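Local atomic coordinates of acinetobacter secreted protease CpaA (Acinetobacter nosocomialis M2, PDB entry 6O38), a protein that is a zinc metalloprotease secreted through the type II system with the help of its chaperone CpaB, and probably cleaves glycoproteins. Residues V98-I109 with L120-A131. Sequence-based numbering, arbitrary orientation.
Sequences VSPTTGSNYELI and LIQDDKWAQTIA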
ATOM      1  N   VAL A  98     -30.301   8.834  12.760  1.00 65.65           N
ATOM      2  CA  VAL A  98     -31.275   7.893  13.298  1.00 66.38           C
ATOM      3  C   VAL A  98     -30.764   7.417  14.651  1.00 64.94           C
ATOM      4  O   VAL A  98     -29.555   7.241  14.842  1.00 63.00           O
ATOM      5  CB  VAL A  98     -31.520   6.706  12.338  1.00 66.42           C
ATOM      6  CG1 VAL A  98     -30.241   5.907  12.119  1.00 64.15           C
ATOM      7  CG2 VAL A  98     -32.638   5.812  12.858  1.00 67.54           C
ATOM      8  N   SER A  99     -31.678   7.232  15.597  1.00 67.64           N
ATOM      9  CA  SER A  99     -31.295   6.866  16.950  1.00 66.73           C
ATOM     10  C   SER A  99     -32.159   5.727  17.467  1.00 67.25           C
ATOM     11  O   SER A  99     -33.314   5.578  17.054  1.00 69.08           O
ATOM     12  CB  SER A  99     -31.421   8.068  17.899  1.00 67.55           C
ATOM     13  OG  SER A  99     -30.648   9.164  17.442  1.00 67.39           O
ATOM     14  N   PRO A 100     -31.624   4.904  18.367  1.00 68.27           N
ATOM     15  CA  PRO A 100     -32.470   3.931  19.065  1.00 69.17           C
ATOM     16  C   PRO A 100     -33.485   4.641  19.946  1.00 71.02           C
ATOM     17  O   PRO A 100     -33.181   5.652  20.581  1.00 70.96           O
ATOM     18  CB  PRO A 100     -31.471   3.119  19.897  1.00 67.33           C
ATOM     19  CG  PRO A 100     -30.297   4.028  20.063  1.00 66.63           C
ATOM     20  CD  PRO A 100     -30.215   4.809  18.785  1.00 66.71           C
ATOM     21  N   THR A 101     -34.703   4.102  19.982  1.00 70.02           N
ATOM     22  CA  THR A 101     -35.792   4.739  20.705  1.00 72.09           C
ATOM     23  C   THR A 101     -36.296   3.932  21.891  1.00 72.68           C
ATOM     24  O   THR A 101     -36.942   4.508  22.773  1.00 74.08           O
ATOM     25  CB  THR A 101     -36.976   5.017  19.764  1.00 74.22           C
ATOM     26  OG1 THR A 101     -37.433   3.786  19.192  1.00 74.56           O
ATOM     27  CG2 THR A 101     -36.556   5.964  18.649  1.00 73.98           C
ATOM     28  N   THR A 102     -36.024   2.633  21.940  1.00 73.88           N
ATOM     29  CA  THR A 102     -36.424   1.785  23.053  1.00 74.44           C
ATOM     30  C   THR A 102     -35.241   1.616  23.996  1.00 72.51           C
ATOM     31  O   THR A 102     -34.132   1.297  23.555  1.00 70.52           O
ATOM     32  CB  THR A 102     -36.908   0.420  22.563  1.00 74.89           C
ATOM     33  OG1 THR A 102     -35.779  -0.395  22.224  1.00 72.75           O
ATOM     34  CG2 THR A 102     -37.794   0.581  21.337  1.00 76.38           C
ATOM     35  N   GLY A 103     -35.480   1.821  25.288  1.00 74.20           N
ATOM     36  CA  GLY A 103     -34.430   1.697  26.282  1.00 72.66           C
ATOM     37  C   GLY A 103     -34.106   0.259  26.639  1.00 71.90           C
ATOM     38  O   GLY A 103     -33.585  -0.016  27.723  1.00 71.32           O
ATOM     39  N   SER A 104     -34.403  -0.664  25.728  1.00 73.61           N
ATOM     40  CA  SER A 104     -34.286  -2.090  25.998  1.00 73.37           C
ATOM     41  C   SER A 104     -32.852  -2.561  25.760  1.00 71.03           C
ATOM     42  O   SER A 104     -31.921  -1.766  25.598  1.00 69.86           O
ATOM     43  CB  SER A 104     -35.285  -2.865  25.143  1.00 74.71           C
ATOM     44  OG  SER A 104     -34.866  -2.906  23.789  1.00 73.81           O
ATOM     45  N   ASN A 105     -32.664  -3.881  25.737  1.00 71.57           N
ATOM     46  CA  ASN A 105     -31.341  -4.479  25.618  1.00 69.34           C
ATOM     47  C   ASN A 105     -30.891  -4.690  24.180  1.00 68.16           C
ATOM     48  O   ASN A 105     -29.688  -4.839  23.940  1.00 66.36           O
ATOM     49  CB  ASN A 105     -31.303  -5.822  26.355  1.00 69.61           C
ATOM     50  CG  ASN A 105     -30.945  -5.675  27.821  1.00 69.69           C
ATOM     51  OD1 ASN A 105     -30.096  -4.861  28.187  1.00 68.53           O
ATOM     52  ND2 ASN A 105     -31.596  -6.462  28.671  1.00 71.16           N
ATOM     53  N   TYR A 106     -31.815  -4.710  23.223  1.00 66.55           N
ATOM     54  CA  TYR A 106     -31.462  -4.968  21.833  1.00 65.81           C
ATOM     55  C   TYR A 106     -32.421  -4.209  20.931  1.00 67.28           C
ATOM     56  O   TYR A 106     -33.639  -4.282  21.117  1.00 69.28           O
ATOM     57  CB  TYR A 106     -31.513  -6.471  21.528  1.00 65.89           C
ATOM     58  CG  TYR A 106     -31.076  -6.847  20.129  1.00 65.13           C
ATOM     59  CD1 TYR A 106     -31.985  -6.874  19.078  1.00 66.56           C
ATOM     60  CD2 TYR A 106     -29.758  -7.189  19.862  1.00 63.10           C
ATOM     61  CE1 TYR A 106     -31.591  -7.220  17.799  1.00 66.00           C
ATOM     62  CE2 TYR A 106     -29.355  -7.539  18.587  1.00 62.51           C
ATOM     63  CZ  TYR A 106     -30.275  -7.553  17.559  1.00 63.98           C
ATOM     64  OH  TYR A 106     -29.877  -7.901  16.289  1.00 63.52           O
ATOM     65  N   GLU A 107     -31.869  -3.483  19.961  1.00 66.27           N
ATOM     66  CA  GLU A 107     -32.686  -2.720  19.026  1.00 67.66           C
ATOM     67  C   GLU A 107     -32.013  -2.700  17.663  1.00 66.67           C
ATOM     68  O   GLU A 107     -30.843  -2.325  17.550  1.00 64.88           O
ATOM     69  CB  GLU A 107     -32.909  -1.289  19.525  1.00 68.20           C
ATOM     70  CG  GLU A 107     -33.746  -0.437  18.585  1.00 69.76           C
ATOM     71  CD  GLU A 107     -34.286   0.811  19.253  1.00 70.90           C
ATOM     72  OE1 GLU A 107     -34.087   0.964  20.476  1.00 70.59           O
ATOM     73  OE2 GLU A 107     -34.910   1.638  18.554  1.00 72.18           O
ATOM     74  N   LEU A 108     -32.755  -3.108  16.637  1.00 64.83           N
ATOM     75  CA  LEU A 108     -32.291  -2.975  15.265  1.00 64.32           C
ATOM     76  C   LEU A 108     -32.480  -1.542  14.781  1.00 64.94           C
ATOM     77  O   LEU A 108     -33.531  -0.933  14.998  1.00 66.70           O
ATOM     78  CB  LEU A 108     -33.044  -3.936  14.347  1.00 65.64           C
ATOM     79  CG  LEU A 108     -32.594  -3.940  12.885  1.00 65.28           C
ATOM     80  CD1 LEU A 108     -31.116  -4.278  12.772  1.00 62.93           C
ATOM     81  CD2 LEU A 108     -33.425  -4.905  12.077  1.00 66.82           C
ATOM     82  N   ILE A 109     -31.455  -1.013  14.129  1.00 64.60           N
ATOM     83  CA  ILE A 109     -31.456   0.379  13.664  1.00 65.04           C
ATOM     84  C   ILE A 109     -32.009   0.398  12.247  1.00 66.34           C
ATOM     85  O   ILE A 109     -31.453  -0.283  11.368  1.00 65.60           O
ATOM     86  CB  ILE A 109     -30.049   0.983  13.716  1.00 63.06           C
ATOM     87  CG1 ILE A 109     -29.589   1.148  15.166  1.00 62.29           C
ATOM     88  CG2 ILE A 109     -30.019   2.319  12.990  1.00 63.65           C
ATOM     89  CD1 ILE A 109     -30.548   1.947  16.024  1.00 63.62           C
ATOM     90  N   LEU A 120     -26.732   7.863  16.008  1.00 63.23           N
ATOM     91  CA  LEU A 120     -26.320   8.685  17.137  1.00 63.72           C
ATOM     92  C   LEU A 120     -27.038   8.203  18.391  1.00 64.12           C
ATOM     93  O   LEU A 120     -28.268   8.090  18.402  1.00 64.61           O
ATOM     94  CB  LEU A 120     -26.603  10.162  16.829  1.00 64.50           C
ATOM     95  CG  LEU A 120     -26.421  11.332  17.798  1.00 65.28           C
ATOM     96  CD1 LEU A 120     -27.755  11.707  18.404  1.00 66.28           C
ATOM     97  CD2 LEU A 120     -25.370  11.060  18.874  1.00 65.04           C
ATOM     98  N   ILE A 121     -26.267   7.921  19.441  1.00 65.83           N
ATOM     99  CA  ILE A 121     -26.780   7.413  20.710  1.00 66.22           C
ATOM    100  C   ILE A 121     -26.670   8.507  21.764  1.00 67.24           C
ATOM    101  O   ILE A 121     -25.611   9.127  21.916  1.00 67.31           O
ATOM    102  CB  ILE A 121     -26.021   6.151  21.152  1.00 65.40           C
ATOM    103  CG1 ILE A 121     -26.228   5.022  20.141  1.00 64.52           C
ATOM    104  CG2 ILE A 121     -26.464   5.718  22.541  1.00 65.74           C
ATOM    105  CD1 ILE A 121     -25.540   3.735  20.522  1.00 63.73           C
ATOM    106  N   GLN A 122     -27.762   8.739  22.492  1.00 69.70           N
ATOM    107  CA  GLN A 122     -27.826   9.759  23.529  1.00 70.88           C
ATOM    108  C   GLN A 122     -28.340   9.160  24.834  1.00 71.22           C
ATOM    109  O   GLN A 122     -28.791   8.012  24.889  1.00 70.72           O
ATOM    110  CB  GLN A 122     -28.739  10.921  23.120  1.00 71.93           C
ATOM    111  CG  GLN A 122     -28.510  11.445  21.727  1.00 71.81           C
ATOM    112  CD  GLN A 122     -29.427  12.602  21.383  1.00 72.94           C
ATOM    113  OE1 GLN A 122     -30.643  12.432  21.273  1.00 73.85           O
ATOM    114  NE2 GLN A 122     -28.851  13.786  21.218  1.00 73.39           N
ATOM    115  N   ASP A 123     -28.260   9.972  25.894  1.00 70.68           N
ATOM    116  CA  ASP A 123     -28.785   9.569  27.196  1.00 71.09           C
ATOM    117  C   ASP A 123     -30.264   9.217  27.104  1.00 71.35           C
ATOM    118  O   ASP A 123     -30.712   8.221  27.686  1.00 71.21           O
ATOM    119  CB  ASP A 123     -28.557  10.679  28.223  1.00 72.12           C
ATOM    120  CG  ASP A 123     -27.163  10.637  28.826  1.00 72.14           C
ATOM    121  OD1 ASP A 123     -26.501   9.583  28.704  1.00 71.28           O
ATOM    122  OD2 ASP A 123     -26.731  11.646  29.419  1.00 73.03           O
ATOM    123  N   ASP A 124     -31.032  10.012  26.356  1.00 72.19           N
ATOM    124  CA  ASP A 124     -32.472   9.832  26.225  1.00 72.89           C
ATOM    125  C   ASP A 124     -32.857   8.936  25.055  1.00 72.50           C
ATOM    126  O   ASP A 124     -34.020   8.528  24.967  1.00 74.07           O
ATOM    127  CB  ASP A 124     -33.155  11.199  26.077  1.00 74.86           C
ATOM    128  CG  ASP A 124     -32.563  12.027  24.947  1.00 74.56           C
ATOM    129  OD1 ASP A 124     -31.551  11.590  24.358  1.00 72.91           O
ATOM    130  OD2 ASP A 124     -33.096  13.124  24.656  1.00 76.07           O
ATOM    131  N   LYS A 125     -31.919   8.613  24.164  1.00 72.74           N
ATOM    132  CA  LYS A 125     -32.151   7.686  23.052  1.00 72.15           C
ATOM    133  C   LYS A 125     -31.042   6.638  23.095  1.00 70.51           C
ATOM    134  O   LYS A 125     -29.999   6.795  22.450  1.00 69.89           O
ATOM    135  CB  LYS A 125     -32.199   8.409  21.704  1.00 72.52           C
ATOM    136  CG  LYS A 125     -33.216   9.536  21.642  1.00 74.58           C
ATOM    137  CD  LYS A 125     -33.273  10.159  20.260  1.00 75.11           C
ATOM    138  CE  LYS A 125     -34.514  11.009  20.092  1.00 77.65           C
ATOM    139  NZ  LYS A 125     -34.635  11.498  18.696  1.00 78.18           N
ATOM    140  N   TRP A 126     -31.273   5.560  23.843  1.00 69.29           N
ATOM    141  CA  TRP A 126     -30.217   4.621  24.191  1.00 68.19           C
ATOM    142  C   TRP A 126     -30.736   3.194  24.092  1.00 67.61           C
ATOM    143  O   TRP A 126     -31.936   2.939  24.216  1.00 68.55           O
ATOM    144  CB  TRP A 126     -29.681   4.897  25.605  1.00 68.50           C
ATOM    145  CG  TRP A 126     -28.644   3.922  26.081  1.00 67.78           C
ATOM    146  CD1 TRP A 126     -27.294   4.006  25.905  1.00 67.40           C
ATOM    147  CD2 TRP A 126     -28.878   2.712  26.811  1.00 67.39           C
ATOM    148  NE1 TRP A 126     -26.673   2.923  26.481  1.00 66.66           N
ATOM    149  CE2 TRP A 126     -27.625   2.113  27.042  1.00 66.66           C
ATOM    150  CE3 TRP A 126     -30.029   2.076  27.288  1.00 67.90           C
ATOM    151  CZ2 TRP A 126     -27.489   0.910  27.733  1.00 66.06           C
ATOM    152  CZ3 TRP A 126     -29.892   0.884  27.974  1.00 67.49           C
ATOM    153  CH2 TRP A 126     -28.633   0.313  28.190  1.00 66.47           C
ATOM    154  N   ALA A 127     -29.806   2.265  23.869  1.00 67.54           N
ATOM    155  CA  ALA A 127     -30.086   0.839  23.884  1.00 67.07           C
ATOM    156  C   ALA A 127     -28.806   0.104  24.250  1.00 65.91           C
ATOM    157  O   ALA A 127     -27.707   0.541  23.900  1.00 65.38           O
ATOM    158  CB  ALA A 127     -30.618   0.345  22.533  1.00 66.95           C
ATOM    159  N   GLN A 128     -28.958  -1.015  24.964  1.00 67.09           N
ATOM    160  CA  GLN A 128     -27.794  -1.780  25.405  1.00 66.07           C
ATOM    161  C   GLN A 128     -26.964  -2.255  24.219  1.00 64.95           C
ATOM    162  O   GLN A 128     -25.736  -2.117  24.211  1.00 64.33           O
ATOM    163  CB  GLN A 128     -28.242  -2.969  26.258  1.00 66.27           C
ATOM    164  CG  GLN A 128     -27.110  -3.854  26.758  1.00 65.32           C
ATOM    165  CD  GLN A 128     -26.285  -3.189  27.842  1.00 65.58           C
ATOM    166  OE1 GLN A 128     -26.803  -2.836  28.901  1.00 66.61           O
ATOM    167  NE2 GLN A 128     -24.993  -3.016  27.584  1.00 64.76           N
ATOM    168  N   THR A 129     -27.621  -2.814  23.206  1.00 63.13           N
ATOM    169  CA  THR A 129     -26.940  -3.304  22.014  1.00 62.22           C
ATOM    170  C   THR A 129     -27.727  -2.867  20.790  1.00 62.75           C
ATOM    171  O   THR A 129     -28.917  -3.176  20.674  1.00 63.56           O
ATOM    172  CB  THR A 129     -26.798  -4.830  22.040  1.00 61.52           C
ATOM    173  OG1 THR A 129     -26.147  -5.232  23.252  1.00 61.09           O
ATOM    174  CG2 THR A 129     -25.983  -5.311  20.848  1.00 60.57           C
ATOM    175  N   ILE A 130     -27.070  -2.152  19.885  1.00 59.48           N
ATOM    176  CA  ILE A 130     -27.675  -1.742  18.625  1.00 59.94           C
ATOM    177  C   ILE A 130     -27.110  -2.617  17.518  1.00 59.11           C
ATOM    178  O   ILE A 130     -25.942  -3.021  17.548  1.00 58.08           O
ATOM    179  CB  ILE A 130     -27.441  -0.244  18.330  1.00 60.27           C
ATOM    180  CG1 ILE A 130     -25.945   0.077  18.309  1.00 59.31           C
ATOM    181  CG2 ILE A 130     -28.161   0.620  19.352  1.00 61.28           C
ATOM    182  CD1 ILE A 130     -25.573   1.173  17.333  1.00 59.60           C
ATOM    183  N   ALA A 131     -27.948  -2.923  16.534  1.00 59.72           N
ATOM    184  CA  ALA A 131     -27.577  -3.795  15.431  1.00 59.16           C
ATOM    185  C   ALA A 131     -27.743  -3.047  14.118  1.00 59.55           C
ATOM    186  O   ALA A 131     -28.790  -2.439  13.874  1.00 60.99           O
ATOM    187  CB  ALA A 131     -28.424  -5.070  15.426  1.00 59.79           C
TER
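The indole of W126 meets the 98-109 segment at its edge, where CZ3 comes close to the carbonyl oxygen of G103 near the ring plane, while the backbone N of Q128 sits over one face, displaced toward the rim. S152 and V150, from elsewhere in the chain, also touch the W126 side chain. The phenol of Y106 is inclined to its neighbours: CG anti to the backbone N (chi1 -176°) brings the ring obliquely to A131, two residues on from T129 on the same sheet face. Its OH lies 3.3 Å from CB of A131, whose small methyl accommodates the ring, and makes a weak hydrogen bond with D155. The side chains of N105 and Q128 run side by side, OD1 of N105 against CB of Q128, with amide planes 44° apart.

The extended chain of E107 carries its carboxylate back to the turn, where OE2 of E107 accepts the N-H of T101 on its syn side (2.9 Å, 171°). OE1 takes the N-H of T102, also syn, and the T102 hydroxyl from above the carboxylate plane. These three bonds pin the carboxylate and tie turn residues 101-102 to the strand, suiting a two-oxygen acceptor. P100 offers a rigid apolar ring: CB meets CB of A127 at 3.9 Å, and CG packs against CG1 of I121 and CG2 of I130. S99, small and polar, gives its OG to the carbonyl oxygen of L120 at 2.8 Å.

E107 N to T129 O, A131 N to E107 O (3.1 Å) and I109 N to A131 O (3.0 Å) form a parallel ladder; Q128 N to S104 O extends it into the loops. T129 turns its OG1 to D153 on the next strand. L120 N to V98 O (3.1 Å) belongs to a second parallel pairing. Two such pairs, 90-98 with 116-121 and 106-108 with 129-131, in different sheets, are consistent with an StcE-type beta-sandwich.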